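Local atomic coordinates of phosphate-specific transport system accessory protein PhoU homolog (Streptococcus pneumoniae, PDB entry 2I0M), a protein that probably takes part in regulating phosphate uptake, binds zinc ions and assembles as a homodimer. Residues A[33-39]-A[104-109]; A[133-137]-A[200-204]; A[162-167]-A[183-187]. All blocks are in the same frame, centred on the assembly; numbering follows the deposited sequence.

Interaction 1 (A[33-39]-A[104-109]); sequences ALASKDK and VLQLKE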
ATOM      1  N   ALA A  33     -13.813 -18.286  -5.682  1.00 42.15           N
ATOM      2  CA  ALA A  33     -13.200 -19.384  -4.928  1.00 42.25           C
ATOM      3  C   ALA A  33     -13.574 -19.329  -3.444  1.00 42.21           C
ATOM      4  O   ALA A  33     -13.652 -20.368  -2.793  1.00 42.68           O
ATOM      5  CB  ALA A  33     -11.684 -19.420  -5.107  1.00 42.14           C
ATOM      6  N   LEU A  34     -13.827 -18.122  -2.935  1.00 41.78           N
ATOM      7  CA  LEU A  34     -14.240 -17.898  -1.546  1.00 41.67           C
ATOM      8  C   LEU A  34     -15.711 -18.230  -1.314  1.00 41.75           C
ATOM      9  O   LEU A  34     -16.040 -18.860  -0.312  1.00 41.72           O
ATOM     10  CB  LEU A  34     -14.009 -16.434  -1.145  1.00 41.74           C
ATOM     11  CG  LEU A  34     -13.822 -16.003   0.316  1.00 41.77           C
ATOM     12  CD1 LEU A  34     -14.219 -14.550   0.458  1.00 42.67           C
ATOM     13  CD2 LEU A  34     -14.579 -16.833   1.339  1.00 42.39           C
ATOM     14  N   ALA A  35     -16.586 -17.772  -2.213  1.00 41.73           N
ATOM     15  CA  ALA A  35     -18.024 -18.037  -2.120  1.00 41.93           C
ATOM     16  C   ALA A  35     -18.325 -19.526  -2.233  1.00 42.10           C
ATOM     17  O   ALA A  35     -19.167 -20.044  -1.504  1.00 42.13           O
ATOM     18  CB  ALA A  35     -18.795 -17.265  -3.189  1.00 41.63           C
ATOM     19  N   SER A  36     -17.630 -20.203  -3.143  1.00 42.33           N
ATOM     20  CA  SER A  36     -17.875 -21.610  -3.408  1.00 42.67           C
ATOM     21  C   SER A  36     -16.939 -22.547  -2.647  1.00 43.05           C
ATOM     22  O   SER A  36     -17.019 -23.763  -2.814  1.00 43.15           O
ATOM     23  CB  SER A  36     -17.816 -21.892  -4.916  1.00 42.60           C
ATOM     24  OG  SER A  36     -16.524 -21.674  -5.442  1.00 42.94           O
ATOM     25  N   LYS A  37     -16.062 -21.988  -1.812  1.00 43.63           N
ATOM     26  CA  LYS A  37     -15.087 -22.782  -1.042  1.00 44.35           C
ATOM     27  C   LYS A  37     -14.265 -23.727  -1.930  1.00 44.63           C
ATOM     28  O   LYS A  37     -13.999 -24.876  -1.564  1.00 44.77           O
ATOM     29  CB  LYS A  37     -15.779 -23.564   0.094  1.00 44.41           C
ATOM     30  CG  LYS A  37     -15.762 -22.865   1.453  1.00 45.09           C
ATOM     31  CD  LYS A  37     -16.822 -21.782   1.549  1.00 45.96           C
ATOM     32  CE  LYS A  37     -16.366 -20.641   2.439  1.00 44.88           C
ATOM     33  NZ  LYS A  37     -17.346 -19.520   2.418  1.00 45.07           N
ATOM     34  N   ASP A  38     -13.873 -23.225  -3.099  1.00 44.93           N
ATOM     35  CA  ASP A  38     -13.148 -24.009  -4.093  1.00 45.10           C
ATOM     36  C   ASP A  38     -11.640 -23.919  -3.839  1.00 45.34           C
ATOM     37  O   ASP A  38     -10.945 -23.040  -4.375  1.00 45.17           O
ATOM     38  CB  ASP A  38     -13.513 -23.511  -5.492  1.00 45.19           C
ATOM     39  CG  ASP A  38     -12.911 -24.351  -6.608  1.00 45.93           C
ATOM     40  OD1 ASP A  38     -13.384 -24.199  -7.754  1.00 46.88           O
ATOM     41  OD2 ASP A  38     -11.970 -25.143  -6.366  1.00 46.78           O
ATOM     42  N   LYS A  39     -11.143 -24.841  -3.017  1.00 45.63           N
ATOM     43  CA  LYS A  39      -9.738 -24.860  -2.619  1.00 46.16           C
ATOM     44  C   LYS A  39      -8.779 -25.132  -3.780  1.00 46.41           C
ATOM     45  O   LYS A  39      -7.609 -24.752  -3.732  1.00 46.68           O
ATOM     46  CB  LYS A  39      -9.516 -25.853  -1.479  1.00 46.22           C
ATOM     47  CG  LYS A  39     -10.178 -25.420  -0.177  1.00 46.82           C
ATOM     48  CD  LYS A  39      -9.755 -26.291   1.006  1.00 47.14           C
ATOM     49  CE  LYS A  39     -10.629 -25.986   2.219  1.00 47.74           C
ATOM     50  NZ  LYS A  39      -9.916 -26.184   3.510  1.00 48.32           N
ATOM     51  N   VAL A 104      -8.560 -19.056   1.945  1.00 40.30           N
ATOM     52  CA  VAL A 104      -9.571 -20.042   1.556  1.00 40.62           C
ATOM     53  C   VAL A 104      -9.081 -21.468   1.810  1.00 41.27           C
ATOM     54  O   VAL A 104      -9.880 -22.355   2.090  1.00 41.72           O
ATOM     55  CB  VAL A 104     -10.026 -19.857   0.072  1.00 40.39           C
ATOM     56  CG1 VAL A 104     -10.828 -21.068  -0.430  1.00 39.89           C
ATOM     57  CG2 VAL A 104     -10.836 -18.566  -0.090  1.00 39.30           C
ATOM     58  N   LEU A 105      -7.769 -21.677   1.724  1.00 42.03           N
ATOM     59  CA  LEU A 105      -7.163 -22.989   1.989  1.00 42.56           C
ATOM     60  C   LEU A 105      -7.128 -23.308   3.483  1.00 42.92           C
ATOM     61  O   LEU A 105      -7.001 -24.466   3.876  1.00 43.18           O
ATOM     62  CB  LEU A 105      -5.735 -23.055   1.438  1.00 42.49           C
ATOM     63  CG  LEU A 105      -5.436 -22.776  -0.034  1.00 42.41           C
ATOM     64  CD1 LEU A 105      -3.930 -22.841  -0.252  1.00 42.31           C
ATOM     65  CD2 LEU A 105      -6.153 -23.754  -0.941  1.00 42.82           C
ATOM     66  N   GLN A 106      -7.239 -22.272   4.301  1.00 43.49           N
ATOM     67  CA  GLN A 106      -7.173 -22.406   5.746  1.00 44.26           C
ATOM     68  C   GLN A 106      -8.568 -22.507   6.356  1.00 44.86           C
ATOM     69  O   GLN A 106      -8.715 -22.759   7.561  1.00 44.78           O
ATOM     70  CB  GLN A 106      -6.387 -21.235   6.350  1.00 44.25           C
ATOM     71  CG  GLN A 106      -4.956 -21.095   5.819  1.00 44.37           C
ATOM     72  CD  GLN A 106      -4.076 -22.282   6.187  1.00 45.03           C
ATOM     73  OE1 GLN A 106      -3.550 -22.360   7.295  1.00 45.65           O
ATOM     74  NE2 GLN A 106      -3.908 -23.208   5.251  1.00 44.78           N
ATOM     75  N   LEU A 107      -9.587 -22.321   5.519  1.00 45.57           N
ATOM     76  CA  LEU A 107     -10.967 -22.399   5.976  1.00 46.57           C
ATOM     77  C   LEU A 107     -11.410 -23.836   6.267  1.00 47.50           C
ATOM     78  O   LEU A 107     -11.131 -24.761   5.501  1.00 47.28           O
ATOM     79  CB  LEU A 107     -11.924 -21.722   4.989  1.00 46.10           C
ATOM     80  CG  LEU A 107     -11.921 -20.187   4.949  1.00 45.83           C
ATOM     81  CD1 LEU A 107     -12.929 -19.670   3.929  1.00 44.45           C
ATOM     82  CD2 LEU A 107     -12.196 -19.582   6.323  1.00 44.98           C
ATOM     83  N   LYS A 108     -12.090 -24.000   7.396  1.00 48.92           N
ATOM     84  CA  LYS A 108     -12.653 -25.285   7.798  1.00 50.49           C
ATOM     85  C   LYS A 108     -14.171 -25.202   7.778  1.00 51.57           C
ATOM     86  O   LYS A 108     -14.758 -24.185   8.161  1.00 51.49           O
ATOM     87  CB  LYS A 108     -12.165 -25.694   9.194  1.00 50.33           C
ATOM     88  CG  LYS A 108     -10.647 -25.717   9.370  1.00 50.42           C
ATOM     89  CD  LYS A 108     -10.013 -26.956   8.741  1.00 50.72           C
ATOM     90  CE  LYS A 108      -8.538 -27.079   9.114  1.00 50.95           C
ATOM     91  NZ  LYS A 108      -7.701 -25.999   8.511  1.00 50.75           N
ATOM     92  N   GLU A 109     -14.797 -26.278   7.320  1.00 53.21           N
ATOM     93  CA  GLU A 109     -16.245 -26.356   7.249  1.00 54.78           C
ATOM     94  C   GLU A 109     -16.721 -27.760   7.582  1.00 55.85           C
ATOM     95  O   GLU A 109     -16.608 -28.648   6.735  1.00 56.13           O
ATOM     96  CB  GLU A 109     -16.739 -25.968   5.854  1.00 54.87           C
ATOM     97  CG  GLU A 109     -17.133 -24.507   5.704  1.00 55.56           C
ATOM     98  CD  GLU A 109     -18.514 -24.355   5.088  1.00 56.08           C
ATOM     99  OE1 GLU A 109     -19.461 -25.028   5.566  1.00 56.33           O
ATOM    100  OE2 GLU A 109     -18.654 -23.559   4.136  1.00 56.21           O
TER
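Val104 sets its branched side chain against the turn where helix 5-35 passes into helix 39-66, in the all-helical PhoU fold. That turn is a Schellman motif: Asp38 N bonds to Ala33 O, a weaker bond runs from Lys37 N to Leu34 O, and Lys37 takes positive phi. Val104 straddles it with two methyls. With CG1 anti to the backbone N (chi1 167°), CG2 is left to rest on Leu34 CA at 3.8 Å and beside Leu34 CG, while CG1 reaches Ala33 O at 3.7 Å. Leu105 turns its end to the start of the next helix, where its CD2 lies 3.3 Å from Lys39 O and also touches Lys39 CB. Beyond this contact the same leucine packs on Ala42 and Ile46 of helix 39-66. The stem of Lys39 crosses over Val104 O, extended beyond CG, and its NZ donates chiefly to Leu107 O at 2.7 Å with a C=O...N angle of 161°, almost in line with the carbonyl; a second, weak bond goes to Leu105 O. Leu107 points its side chain inward, CD1 meeting Lys37 CE at 3.9 Å and Leu34 CD2 a little further off, and the leucine also reaches helix 177-209 at Asn179 and Gln182. Lys37 is bent at chi2 and chi3, which folds its NZ back to Leu34 O at 3.1 Å; Lys37 NZ probably also hydrogen-bonds to Tyr183 OH. The side chain of Asp38 sets out away from 104-109, and its OD2 caps helix 39-66 at Met41 N. Glu109 comes last, its side chain crossing that of Lys37 at about a right angle: OE2 lies 3.6 Å from Lys37 CD but 4.6 Å from Lys37 NZ, beyond a salt bridge.

Interaction 2 (A[133-137]-A[200-204]); sequences LLVAF and ICERL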
ATOM      1  N   LEU A 133     -12.368   1.947 -12.895  1.00 44.53           N
ATOM      2  CA  LEU A 133     -11.038   2.514 -13.096  1.00 44.53           C
ATOM      3  C   LEU A 133     -10.474   2.166 -14.471  1.00 44.42           C
ATOM      4  O   LEU A 133      -9.993   3.041 -15.174  1.00 45.07           O
ATOM      5  CB  LEU A 133     -10.076   2.073 -11.987  1.00 44.23           C
ATOM      6  CG  LEU A 133      -8.603   2.509 -12.129  1.00 44.98           C
ATOM      7  CD1 LEU A 133      -8.467   4.053 -12.143  1.00 43.86           C
ATOM      8  CD2 LEU A 133      -7.723   1.912 -11.048  1.00 44.55           C
ATOM      9  N   LEU A 134     -10.544   0.896 -14.851  1.00 44.06           N
ATOM     10  CA  LEU A 134     -10.065   0.451 -16.167  1.00 43.84           C
ATOM     11  C   LEU A 134     -10.737   1.134 -17.357  1.00 43.36           C
ATOM     12  O   LEU A 134     -10.072   1.420 -18.345  1.00 43.49           O
ATOM     13  CB  LEU A 134     -10.113  -1.080 -16.301  1.00 43.09           C
ATOM     14  CG  LEU A 134      -9.273  -1.805 -15.240  1.00 43.00           C
ATOM     15  CD1 LEU A 134      -9.192  -3.281 -15.567  1.00 43.94           C
ATOM     16  CD2 LEU A 134      -7.865  -1.223 -15.086  1.00 42.41           C
ATOM     17  N   VAL A 135     -12.040   1.389 -17.268  1.00 43.54           N
ATOM     18  CA  VAL A 135     -12.751   2.182 -18.287  1.00 43.33           C
ATOM     19  C   VAL A 135     -12.343   3.672 -18.210  1.00 43.46           C
ATOM     20  O   VAL A 135     -12.104   4.309 -19.238  1.00 43.27           O
ATOM     21  CB  VAL A 135     -14.294   2.058 -18.146  1.00 43.48           C
ATOM     22  CG1 VAL A 135     -15.021   2.955 -19.143  1.00 42.22           C
ATOM     23  CG2 VAL A 135     -14.747   0.601 -18.305  1.00 43.80           C
ATOM     24  N   ALA A 136     -12.276   4.215 -16.993  1.00 43.10           N
ATOM     25  CA  ALA A 136     -11.933   5.625 -16.781  1.00 43.29           C
ATOM     26  C   ALA A 136     -10.487   5.989 -17.162  1.00 43.73           C
ATOM     27  O   ALA A 136     -10.230   7.096 -17.602  1.00 43.64           O
ATOM     28  CB  ALA A 136     -12.199   6.023 -15.331  1.00 43.21           C
ATOM     29  N   PHE A 137      -9.551   5.057 -16.997  1.00 44.21           N
ATOM     30  CA  PHE A 137      -8.122   5.371 -17.108  1.00 44.82           C
ATOM     31  C   PHE A 137      -7.694   5.970 -18.476  1.00 45.02           C
ATOM     32  O   PHE A 137      -7.016   6.994 -18.495  1.00 45.15           O
ATOM     33  CB  PHE A 137      -7.270   4.157 -16.703  1.00 44.34           C
ATOM     34  CG  PHE A 137      -5.837   4.479 -16.455  1.00 44.98           C
ATOM     35  CD1 PHE A 137      -5.336   4.518 -15.153  1.00 45.40           C
ATOM     36  CD2 PHE A 137      -4.958   4.723 -17.520  1.00 46.85           C
ATOM     37  CE1 PHE A 137      -3.979   4.831 -14.904  1.00 43.50           C
ATOM     38  CE2 PHE A 137      -3.595   5.049 -17.276  1.00 45.10           C
ATOM     39  CZ  PHE A 137      -3.115   5.094 -15.965  1.00 43.54           C
ATOM     40  N   ILE A 200      -4.293   4.593  -7.496  1.00 41.51           N
ATOM     41  CA  ILE A 200      -4.145   4.706  -8.955  1.00 41.60           C
ATOM     42  C   ILE A 200      -4.959   5.896  -9.448  1.00 42.06           C
ATOM     43  O   ILE A 200      -4.512   6.648 -10.317  1.00 42.57           O
ATOM     44  CB  ILE A 200      -4.497   3.406  -9.716  1.00 41.52           C
ATOM     45  CG1 ILE A 200      -3.595   2.246  -9.270  1.00 42.20           C
ATOM     46  CG2 ILE A 200      -4.355   3.608 -11.229  1.00 42.15           C
ATOM     47  CD1 ILE A 200      -4.037   0.886  -9.769  1.00 41.10           C
ATOM     48  N   CYS A 201      -6.122   6.083  -8.827  1.00 42.46           N
ATOM     49  CA  CYS A 201      -6.957   7.273  -8.991  1.00 42.58           C
ATOM     50  C   CYS A 201      -6.227   8.600  -8.761  1.00 42.35           C
ATOM     51  O   CYS A 201      -6.334   9.499  -9.573  1.00 42.00           O
ATOM     52  CB  CYS A 201      -8.214   7.165  -8.114  1.00 42.05           C
ATOM     53  SG  CYS A 201      -9.392   5.885  -8.657  1.00 44.09           S
ATOM     54  N   GLU A 202      -5.489   8.715  -7.656  1.00 43.14           N
ATOM     55  CA  GLU A 202      -4.689   9.915  -7.353  1.00 43.29           C
ATOM     56  C   GLU A 202      -3.605  10.181  -8.399  1.00 42.51           C
ATOM     57  O   GLU A 202      -3.359  11.319  -8.765  1.00 42.32           O
ATOM     58  CB  GLU A 202      -4.031   9.812  -5.977  1.00 43.37           C
ATOM     59  CG  GLU A 202      -5.005   9.668  -4.815  1.00 45.52           C
ATOM     60  CD  GLU A 202      -4.313   9.678  -3.454  1.00 46.09           C
ATOM     61  OE1 GLU A 202      -4.686  10.508  -2.607  1.00 50.50           O
ATOM     62  OE2 GLU A 202      -3.400   8.851  -3.228  1.00 50.69           O
ATOM     63  N   ARG A 203      -2.959   9.120  -8.858  1.00 42.41           N
ATOM     64  CA  ARG A 203      -1.989   9.175  -9.955  1.00 42.68           C
ATOM     65  C   ARG A 203      -2.619   9.743 -11.229  1.00 41.97           C
ATOM     66  O   ARG A 203      -1.981  10.468 -11.988  1.00 41.69           O
ATOM     67  CB  ARG A 203      -1.460   7.757 -10.236  1.00 42.56           C
ATOM     68  CG  ARG A 203      -0.122   7.695 -10.922  1.00 43.31           C
ATOM     69  CD  ARG A 203       1.058   7.809  -9.930  1.00 45.59           C
ATOM     70  NE  ARG A 203       1.691   9.118 -10.029  1.00 45.79           N
ATOM     71  CZ  ARG A 203       2.856   9.455  -9.487  1.00 43.32           C
ATOM     72  NH1 ARG A 203       3.570   8.578  -8.793  1.00 40.93           N
ATOM     73  NH2 ARG A 203       3.304  10.692  -9.661  1.00 43.22           N
ATOM     74  N   LEU A 204      -3.878   9.387 -11.453  1.00 41.92           N
ATOM     75  CA  LEU A 204      -4.653   9.911 -12.578  1.00 42.03           C
ATOM     76  C   LEU A 204      -4.922  11.414 -12.398  1.00 42.01           C
ATOM     77  O   LEU A 204      -4.847  12.182 -13.368  1.00 41.55           O
ATOM     78  CB  LEU A 204      -5.956   9.118 -12.711  1.00 42.03           C
ATOM     79  CG  LEU A 204      -6.573   8.681 -14.047  1.00 43.54           C
ATOM     80  CD1 LEU A 204      -5.544   8.553 -15.170  1.00 43.96           C
ATOM     81  CD2 LEU A 204      -7.352   7.352 -13.852  1.00 42.06           C
TER
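The Phe137 ring carries a methyl over one face: Leu204 CD1 stands 4.1 Å from the ring centroid and 12° off the normal, a CH-pi contact placed almost squarely over the centre. On that same face the second methyl of Leu204, displaced outward from the ring, has its CD2 3.7 Å from Phe137 CD1. At the edge, near the ring plane, Ile200 CG2 approaches Phe137 CE1 to 3.9 Å. Chi1 of -165° takes the ring away from the backbone N of Phe137 and out to the neighbouring helix; there it also meets the ring of Phe16 from helix 5-35. The two segments run in broadly the same direction, as helix 117-136 and helix 177-209 pack in the helical bundle of the PhoU fold, and one turn earlier Leu133 fills the next level. Its two methyls divide the work. CD2 packs on Ile200 CG2 at 3.8 Å, with the two side chains crossing at about a right angle, while CD1 sits against Leu204 CD2 at 3.9 Å and Cys201 SG at 4.0 Å. Cys201 and Leu204 reach on to helix 142-150, through Ile148 and Ala145 respectively.

Interaction 3 (A[162-167]-A[183-187]); sequences LSKEII and YLYII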
ATOM      1  N   LEU A 162     -17.273  -5.319   9.608  1.00 39.97           N
ATOM      2  CA  LEU A 162     -16.976  -6.745   9.569  1.00 39.95           C
ATOM      3  C   LEU A 162     -15.918  -7.153  10.603  1.00 40.56           C
ATOM      4  O   LEU A 162     -15.967  -8.264  11.121  1.00 40.56           O
ATOM      5  CB  LEU A 162     -16.618  -7.202   8.154  1.00 39.42           C
ATOM      6  CG  LEU A 162     -17.833  -7.459   7.247  1.00 38.75           C
ATOM      7  CD1 LEU A 162     -17.518  -7.231   5.786  1.00 36.29           C
ATOM      8  CD2 LEU A 162     -18.399  -8.876   7.455  1.00 38.46           C
ATOM      9  N   SER A 163     -14.988  -6.249  10.922  1.00 40.94           N
ATOM     10  CA  SER A 163     -13.995  -6.511  11.959  1.00 41.82           C
ATOM     11  C   SER A 163     -14.640  -6.595  13.335  1.00 42.17           C
ATOM     12  O   SER A 163     -14.399  -7.550  14.073  1.00 42.28           O
ATOM     13  CB  SER A 163     -12.902  -5.444  11.956  1.00 42.11           C
ATOM     14  OG  SER A 163     -12.226  -5.440  10.717  1.00 42.74           O
ATOM     15  N   LYS A 164     -15.460  -5.595  13.666  1.00 42.60           N
ATOM     16  CA  LYS A 164     -16.216  -5.565  14.916  1.00 42.97           C
ATOM     17  C   LYS A 164     -17.053  -6.831  15.078  1.00 43.22           C
ATOM     18  O   LYS A 164     -17.100  -7.414  16.164  1.00 43.03           O
ATOM     19  CB  LYS A 164     -17.129  -4.338  14.966  1.00 42.90           C
ATOM     20  CG  LYS A 164     -16.429  -3.028  15.271  1.00 43.26           C
ATOM     21  CD  LYS A 164     -17.449  -1.906  15.475  1.00 43.72           C
ATOM     22  CE  LYS A 164     -16.835  -0.682  16.177  1.00 44.73           C
ATOM     23  NZ  LYS A 164     -15.911   0.126  15.309  1.00 44.42           N
ATOM     24  N   GLU A 165     -17.703  -7.253  13.991  1.00 43.44           N
ATOM     25  CA  GLU A 165     -18.547  -8.447  14.012  1.00 43.85           C
ATOM     26  C   GLU A 165     -17.728  -9.715  14.241  1.00 43.74           C
ATOM     27  O   GLU A 165     -18.055 -10.510  15.122  1.00 43.89           O
ATOM     28  CB  GLU A 165     -19.363  -8.558  12.720  1.00 43.79           C
ATOM     29  CG  GLU A 165     -20.123  -9.870  12.543  1.00 44.20           C
ATOM     30  CD  GLU A 165     -20.538 -10.111  11.093  1.00 44.91           C
ATOM     31  OE1 GLU A 165     -20.269  -9.237  10.235  1.00 46.53           O
ATOM     32  OE2 GLU A 165     -21.137 -11.170  10.809  1.00 45.60           O
ATOM     33  N   ILE A 166     -16.658  -9.890  13.465  1.00 43.77           N
ATOM     34  CA  ILE A 166     -15.891 -11.139  13.499  1.00 43.90           C
ATOM     35  C   ILE A 166     -15.236 -11.404  14.859  1.00 44.22           C
ATOM     36  O   ILE A 166     -15.368 -12.497  15.400  1.00 43.68           O
ATOM     37  CB  ILE A 166     -14.861 -11.251  12.335  1.00 43.80           C
ATOM     38  CG1 ILE A 166     -15.555 -11.102  10.980  1.00 43.78           C
ATOM     39  CG2 ILE A 166     -14.139 -12.596  12.378  1.00 43.72           C
ATOM     40  CD1 ILE A 166     -14.610 -10.999   9.793  1.00 43.59           C
ATOM     41  N   ILE A 167     -14.534 -10.409  15.404  1.00 44.98           N
ATOM     42  CA  ILE A 167     -13.889 -10.577  16.708  1.00 45.89           C
ATOM     43  C   ILE A 167     -14.936 -10.562  17.819  1.00 46.48           C
ATOM     44  O   ILE A 167     -14.749 -11.190  18.860  1.00 46.30           O
ATOM     45  CB  ILE A 167     -12.796  -9.520  17.010  1.00 45.80           C
ATOM     46  CG1 ILE A 167     -13.417  -8.141  17.207  1.00 46.17           C
ATOM     47  CG2 ILE A 167     -11.726  -9.497  15.919  1.00 46.13           C
ATOM     48  CD1 ILE A 167     -12.961  -7.442  18.472  0.50 45.45           C
ATOM     49  N   TYR A 183     -11.042 -14.923   8.060  1.00 43.61           N
ATOM     50  CA  TYR A 183     -11.939 -13.865   7.593  1.00 43.03           C
ATOM     51  C   TYR A 183     -11.464 -12.450   7.948  1.00 42.56           C
ATOM     52  O   TYR A 183     -11.828 -11.486   7.273  1.00 43.04           O
ATOM     53  CB  TYR A 183     -13.366 -14.091   8.084  1.00 43.21           C
ATOM     54  CG  TYR A 183     -14.112 -15.123   7.280  1.00 43.97           C
ATOM     55  CD1 TYR A 183     -14.734 -14.780   6.085  1.00 44.19           C
ATOM     56  CD2 TYR A 183     -14.198 -16.450   7.710  1.00 44.48           C
ATOM     57  CE1 TYR A 183     -15.428 -15.723   5.338  1.00 44.68           C
ATOM     58  CE2 TYR A 183     -14.882 -17.401   6.966  1.00 44.41           C
ATOM     59  CZ  TYR A 183     -15.494 -17.030   5.780  1.00 44.40           C
ATOM     60  OH  TYR A 183     -16.173 -17.966   5.032  1.00 45.08           O
ATOM     61  N   LEU A 184     -10.655 -12.319   8.996  1.00 41.74           N
ATOM     62  CA  LEU A 184     -10.007 -11.040   9.272  1.00 41.14           C
ATOM     63  C   LEU A 184      -9.008 -10.707   8.166  1.00 40.62           C
ATOM     64  O   LEU A 184      -9.020  -9.588   7.649  1.00 40.46           O
ATOM     65  CB  LEU A 184      -9.343 -11.000  10.660  1.00 40.92           C
ATOM     66  CG  LEU A 184     -10.265 -10.891  11.887  1.00 40.93           C
ATOM     67  CD1 LEU A 184      -9.459 -10.866  13.188  1.00 39.32           C
ATOM     68  CD2 LEU A 184     -11.208  -9.682  11.820  1.00 40.23           C
ATOM     69  N   TYR A 185      -8.170 -11.679   7.790  1.00 40.21           N
ATOM     70  CA  TYR A 185      -7.202 -11.487   6.702  1.00 39.98           C
ATOM     71  C   TYR A 185      -7.911 -11.131   5.409  1.00 39.77           C
ATOM     72  O   TYR A 185      -7.528 -10.170   4.749  1.00 40.05           O
ATOM     73  CB  TYR A 185      -6.347 -12.730   6.469  1.00 40.27           C
ATOM     74  CG  TYR A 185      -5.534 -13.182   7.661  1.00 41.62           C
ATOM     75  CD1 TYR A 185      -5.053 -12.263   8.604  1.00 41.55           C
ATOM     76  CD2 TYR A 185      -5.207 -14.526   7.825  1.00 41.34           C
ATOM     77  CE1 TYR A 185      -4.301 -12.683   9.685  1.00 42.45           C
ATOM     78  CE2 TYR A 185      -4.454 -14.954   8.907  1.00 41.44           C
ATOM     79  CZ  TYR A 185      -4.000 -14.031   9.828  1.00 42.23           C
ATOM     80  OH  TYR A 185      -3.252 -14.454  10.910  1.00 42.76           O
ATOM     81  N   ILE A 186      -8.955 -11.894   5.072  1.00 39.02           N
ATOM     82  CA  ILE A 186      -9.706 -11.693   3.841  1.00 38.59           C
ATOM     83  C   ILE A 186     -10.200 -10.257   3.711  1.00 38.60           C
ATOM     84  O   ILE A 186     -10.027  -9.627   2.661  1.00 38.43           O
ATOM     85  CB  ILE A 186     -10.894 -12.694   3.716  1.00 38.64           C
ATOM     86  CG1 ILE A 186     -10.365 -14.084   3.363  1.00 38.26           C
ATOM     87  CG2 ILE A 186     -11.906 -12.210   2.671  1.00 37.75           C
ATOM     88  CD1 ILE A 186     -11.285 -15.219   3.736  1.00 40.47           C
ATOM     89  N   ILE A 187     -10.809  -9.737   4.771  1.00 38.77           N
ATOM     90  CA  ILE A 187     -11.355  -8.384   4.703  1.00 39.34           C
ATOM     91  C   ILE A 187     -10.244  -7.335   4.673  1.00 39.55           C
ATOM     92  O   ILE A 187     -10.416  -6.282   4.071  1.00 39.39           O
ATOM     93  CB  ILE A 187     -12.444  -8.091   5.788  1.00 39.26           C
ATOM     94  CG1 ILE A 187     -11.866  -8.109   7.203  1.00 39.82           C
ATOM     95  CG2 ILE A 187     -13.591  -9.077   5.641  1.00 38.76           C
ATOM     96  CD1 ILE A 187     -12.717  -7.366   8.224  1.00 39.37           C
TER
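Ile187 drives its CD1 across to the facing helix, where it meets Leu162 CB at 3.9 Å and comes within 3.2 Å of Ser163 OG. Chi1 of 66° places Ile187 CG1 between the backbone N and the carbonyl carbon, a crowded position for a helical isoleucine, and a nearly extended chi2 then sends the terminal methyl outward. The hydroxyl it covers is already occupied, since Ser163 OG bonds to Tyr159 O in its own helix. One turn on from Leu162, Ile166 CD1 meets Tyr183 CB at 3.7 Å. The tyrosine ring itself leads away, toward Leu119 of helix 117-136. These residues join two antiparallel neighbours in the helical bundle of the PhoU fold, the segment axes 10.2 Å apart and 174° between their directions. Leu184 starts out along the flank, but its branch end swings inward: CD2 lies 4.0 Å from Ile166 CB as the two side chains slide past each other in opposite senses, and CD1 touches Ile167 CG2 at 3.8 Å. Ile167 meets it with CG2 while its other branch leads off. At the dimer interface, Ile167 packs on Ile167 of the second subunit and Leu184 on Tyr160 of that subunit.

Overall arrangement
Interactions 1 and 3 lie on the same side of the chain's centre, their centres 16 Å apart, and they touch through Tyr183, which packs on Leu107 with Leu107 CD2 3.5 Å from Tyr183 CE2; Leu34 CD1 also meets Ile186 CG2 at 4.0 Å. Interaction 2 lies across the chain's centre, with nearest atoms about 19 Å from interaction 1 and about 17 Å from interaction 3, but shares helix 177-209 with the latter. Between their segments on that helix come Glu191 and Asp195, zinc ligands together with Asp152 and Asp156 of helix 152-168. The side chains of Ile187 and Cys201 each lie about 11 Å from a bound zinc ion.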